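Local coordinates for periplasmic oligopeptide-binding protein (Burkholderia pseudomallei, PDB 3ZS6), which probably captures oligopeptides in the periplasm and delivers them to an ABC transporter for uptake into the cell, at residues N29-G32 with L33-E37; V142-F145 with P146-A150. All coordinates share one frame; numbering follows the deposited sequence.

Interaction 1. Residues N29-G32 with L33-E37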
# COMPACT_ATOMS: atom_id res chain seq x y z
N ASN A 29 -3.97 3.61 -5.98
CA ASN A 29 -2.74 4.26 -6.44
C ASN A 29 -2.40 3.94 -7.89
O ASN A 29 -2.01 4.82 -8.64
CB ASN A 29 -1.56 3.92 -5.53
CG ASN A 29 -1.55 4.75 -4.27
OD1 ASN A 29 -0.91 5.80 -4.20
ND2 ASN A 29 -2.26 4.27 -3.24
N THR A 30 -2.55 2.67 -8.29
CA THR A 30 -2.23 2.28 -9.67
C THR A 30 -3.15 2.99 -10.66
O THR A 30 -2.68 3.61 -11.62
CB THR A 30 -2.36 0.76 -9.88
OG1 THR A 30 -1.47 0.07 -8.98
CG2 THR A 30 -2.01 0.40 -11.32
N ILE A 31 -4.46 2.90 -10.43
CA ILE A 31 -5.41 3.63 -11.27
C ILE A 31 -5.24 5.16 -11.17
O ILE A 31 -5.16 5.84 -12.19
CB ILE A 31 -6.86 3.24 -10.94
CG1 ILE A 31 -7.08 1.77 -11.27
CG2 ILE A 31 -7.84 4.11 -11.73
CD1 ILE A 31 -8.45 1.24 -10.88
N GLY A 32 -5.18 5.70 -9.96
CA GLY A 32 -5.09 7.14 -9.76
C GLY A 32 -3.85 7.80 -10.36
O GLY A 32 -3.89 8.97 -10.77
N LEU A 33 -2.74 7.06 -10.41
CA LEU A 33 -1.49 7.63 -10.92
C LEU A 33 -1.42 7.62 -12.45
O LEU A 33 -0.58 8.28 -13.05
CB LEU A 33 -0.27 6.95 -10.30
CG LEU A 33 -0.03 7.25 -8.82
CD1 LEU A 33 1.05 6.34 -8.26
CD2 LEU A 33 0.34 8.73 -8.58
N ASP A 34 -2.31 6.86 -13.09
CA ASP A 34 -2.53 7.01 -14.53
C ASP A 34 -3.33 8.30 -14.80
O ASP A 34 -3.17 8.93 -15.84
CB ASP A 34 -3.29 5.80 -15.10
CG ASP A 34 -2.40 4.58 -15.32
OD1 ASP A 34 -1.16 4.65 -15.16
OD2 ASP A 34 -2.97 3.53 -15.69
N LEU A 35 -4.20 8.68 -13.86
CA LEU A 35 -5.07 9.86 -14.04
C LEU A 35 -4.49 11.18 -13.52
O LEU A 35 -4.83 12.26 -14.03
CB LEU A 35 -6.44 9.63 -13.37
CG LEU A 35 -7.30 8.50 -13.94
CD1 LEU A 35 -8.48 8.21 -13.02
CD2 LEU A 35 -7.79 8.84 -15.37
N PHE A 36 -3.62 11.10 -12.51
CA PHE A 36 -3.03 12.28 -11.88
C PHE A 36 -1.51 12.16 -11.82
O PHE A 36 -0.97 11.07 -11.72
CB PHE A 36 -3.55 12.46 -10.44
CG PHE A 36 -5.03 12.73 -10.34
CD1 PHE A 36 -5.93 11.68 -10.30
CD2 PHE A 36 -5.51 14.03 -10.26
CE1 PHE A 36 -7.30 11.91 -10.18
CE2 PHE A 36 -6.87 14.28 -10.14
CZ PHE A 36 -7.77 13.22 -10.11
N GLU A 37 -0.84 13.30 -11.86
CA GLU A 37 0.62 13.33 -11.78
C GLU A 37 1.06 14.26 -10.66
O GLU A 37 0.66 15.42 -10.62
CB GLU A 37 1.21 13.84 -13.10
CG GLU A 37 2.74 13.90 -13.10
CD GLU A 37 3.28 14.47 -14.40
OE1 GLU A 37 2.90 15.61 -14.75
OE2 GLU A 37 4.07 13.77 -15.06
O HOH W 1 -0.21 4.11 -12.42
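From Asn29 to Leu35 the chain runs as the closing turns of helix 26-35, with Leu33 N donating to Asn29 O over 2.9 Å and Phe36 N to Gly32 O over 2.8 Å, before Phe36 leaves helical geometry. Between these two bonds the turn tightens: Asp34 N and Leu35 N both reach Ile31 O weakly, and Leu35 N also bonds weakly to Gly32 O.

Leu33 folds back along the helix. With CG anti to its carbonyl carbon (chi1 -70°), the branch lies beside Asn29 O: the branch point Leu33 CG comes 3.1 Å from that oxygen, with CD1 just beyond. The amide of Asn29 is held by other groups, ND2 donating to Ser25 O and OD1 accepting from Ala152 N, and its side chain also packs on an acidic residue of the bound peptide. One turn along the same face, Leu35 CD1 meets Ile31 CG2 at 4.3 Å, a loose apolar touch.

Phe36 presents the edge of its ring to the last turn: CD1 comes 3.4 Å from Gly32 O, which lies near the ring plane, while the same oxygen accepts the Phe36 amide.

A water ties the polar side together, donating to Thr30 O at 2.6 Å and to Asp34 OD1 at 2.9 Å. The other carboxylate oxygen, Asp34 OD2, is bonded to Tyr213 OH and Ser499 OG.

The carbonyls of this buried helix end find different partners: Asn29 O and Gly32 O are taken up by amides of the same stretch of chain, Ile31 O weakly by two more, Thr30 O by the water, and Leu35 O by Ser177 OG. The two hydroxyls and the water probably help to stabilise negative charge on Asp34 in this buried setting.

Interaction 2. Residues V142-F145 with P146-A150; sequences VSYF and PELTA
Tyr144 O accepts from Glu147 N over 2.9 Å, the shortest bond between the type I turn from Val142 to Phe145 and the short helix it leads into; Leu148 N adds a weak bond to Phe145 O.

The Tyr144 ring is engaged on two sides: Val142 CG1 stands 3.7 Å above its plane, over the centre, and Leu148 CD1 meets its edge in plane, 3.7 Å from Tyr144 CD1. Glu147 carries OE2 back to within 3.5 Å of Tyr144 CB, while its OE1 accepts from Asn411 N. Phe145 CB lies against the proline ring, 3.6 Å from Pro146 CD.

Pro146 O is gripped twice by Thr149, through OG1 at 2.7 Å and, weakly, through the backbone N at 3.2 Å. The threonine hydroxyl reaches back because OG1 sits between the backbone N and the carbonyl carbon (chi1 74°). The Thr149 and Phe145 side chains cross at about a right angle, with Thr149 CG2 3.7 Å from Phe145 CE2.

Helix 145-148 is a single turn laid against the sheet that holds strands 40-42, 48-60 and 63-68. Phe145 meets Trp64 and Phe66 of strand 63-68, Pro146 touches Trp56 and Trp64, and Thr149 packs on Ala40, while Tyr144 turns to the ring of Tyr410 in a loop.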
# COMPACT_ATOMS: atom_id res chain seq x y z
N VAL A 142 14.23 14.62 6.05
CA VAL A 142 13.81 13.43 5.31
C VAL A 142 14.57 13.39 3.99
O VAL A 142 14.28 14.17 3.07
CB VAL A 142 12.29 13.46 5.02
CG1 VAL A 142 11.86 12.21 4.24
CG2 VAL A 142 11.50 13.59 6.32
N SER A 143 15.53 12.49 3.88
CA SER A 143 16.46 12.51 2.75
C SER A 143 15.81 12.03 1.45
O SER A 143 16.30 12.32 0.36
CB SER A 143 17.69 11.66 3.06
OG SER A 143 17.35 10.29 3.14
N TYR A 144 14.70 11.30 1.58
CA TYR A 144 14.06 10.67 0.44
C TYR A 144 12.69 11.30 0.15
O TYR A 144 11.85 10.72 -0.54
CB TYR A 144 13.87 9.18 0.72
CG TYR A 144 13.25 8.89 2.08
CD1 TYR A 144 11.87 8.86 2.25
CD2 TYR A 144 14.05 8.65 3.20
CE1 TYR A 144 11.30 8.61 3.48
CE2 TYR A 144 13.50 8.39 4.44
CZ TYR A 144 12.12 8.37 4.58
OH TYR A 144 11.57 8.11 5.81
N PHE A 145 12.47 12.51 0.66
CA PHE A 145 11.16 13.11 0.56
C PHE A 145 10.54 13.06 -0.84
O PHE A 145 9.33 12.87 -0.97
CB PHE A 145 11.12 14.54 1.12
CG PHE A 145 9.74 15.11 1.17
CD1 PHE A 145 8.80 14.61 2.06
CD2 PHE A 145 9.35 16.11 0.29
CE1 PHE A 145 7.50 15.11 2.10
CE2 PHE A 145 8.05 16.62 0.32
CZ PHE A 145 7.12 16.11 1.23
N PRO A 146 11.35 13.24 -1.89
CA PRO A 146 10.70 13.24 -3.21
C PRO A 146 9.96 11.93 -3.55
O PRO A 146 8.99 11.99 -4.29
CB PRO A 146 11.87 13.50 -4.17
CG PRO A 146 12.85 14.30 -3.35
CD PRO A 146 12.75 13.70 -1.95
N GLU A 147 10.41 10.79 -3.01
CA GLU A 147 9.70 9.52 -3.22
C GLU A 147 8.24 9.59 -2.81
O GLU A 147 7.36 9.03 -3.48
CB GLU A 147 10.37 8.38 -2.45
CG GLU A 147 11.59 7.80 -3.13
CD GLU A 147 12.17 6.62 -2.36
OE1 GLU A 147 11.56 5.52 -2.39
OE2 GLU A 147 13.24 6.78 -1.75
N LEU A 148 7.98 10.25 -1.68
CA LEU A 148 6.62 10.35 -1.15
C LEU A 148 5.69 11.09 -2.10
O LEU A 148 4.52 10.73 -2.24
CB LEU A 148 6.61 11.03 0.23
CG LEU A 148 6.96 10.14 1.44
CD1 LEU A 148 8.42 9.70 1.39
CD2 LEU A 148 6.66 10.86 2.75
N THR A 149 6.22 12.14 -2.75
CA THR A 149 5.42 13.00 -3.62
C THR A 149 5.00 12.28 -4.90
O THR A 149 4.20 12.80 -5.68
CB THR A 149 6.20 14.29 -4.01
OG1 THR A 149 7.21 13.97 -4.97
CG2 THR A 149 6.85 14.91 -2.78
N ALA A 150 5.53 11.08 -5.13
CA ALA A 150 5.14 10.29 -6.30
C ALA A 150 3.88 9.45 -6.07
O ALA A 150 3.36 8.83 -7.00
CB ALA A 150 6.30 9.41 -6.78

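In the fold
Both contacts are local, between neighbours along the chain, and their centres lie about 17 Å apart. Interaction 1 is the more deeply buried, closing helix 26-35 beside the sheet of strands 181-187, 191-196 and 210-215; interaction 2 is partly buried, with Ser143 exposed, and opens a one-turn helix over the sheet of strands 40-42, 48-60 and 63-68. They therefore pack on two different sheets, yet they touch where Leu33 CD2 packs 3.4 Å from Ala150 O. Their chemistry differs accordingly: 29-37 relies on helical amides, a bridging water and a carboxylate held by hydroxyls, whereas 142-150 adds aromatic and proline packing to a few backbone bonds, with the Thr149 hydroxyl bonded to Pro146 O.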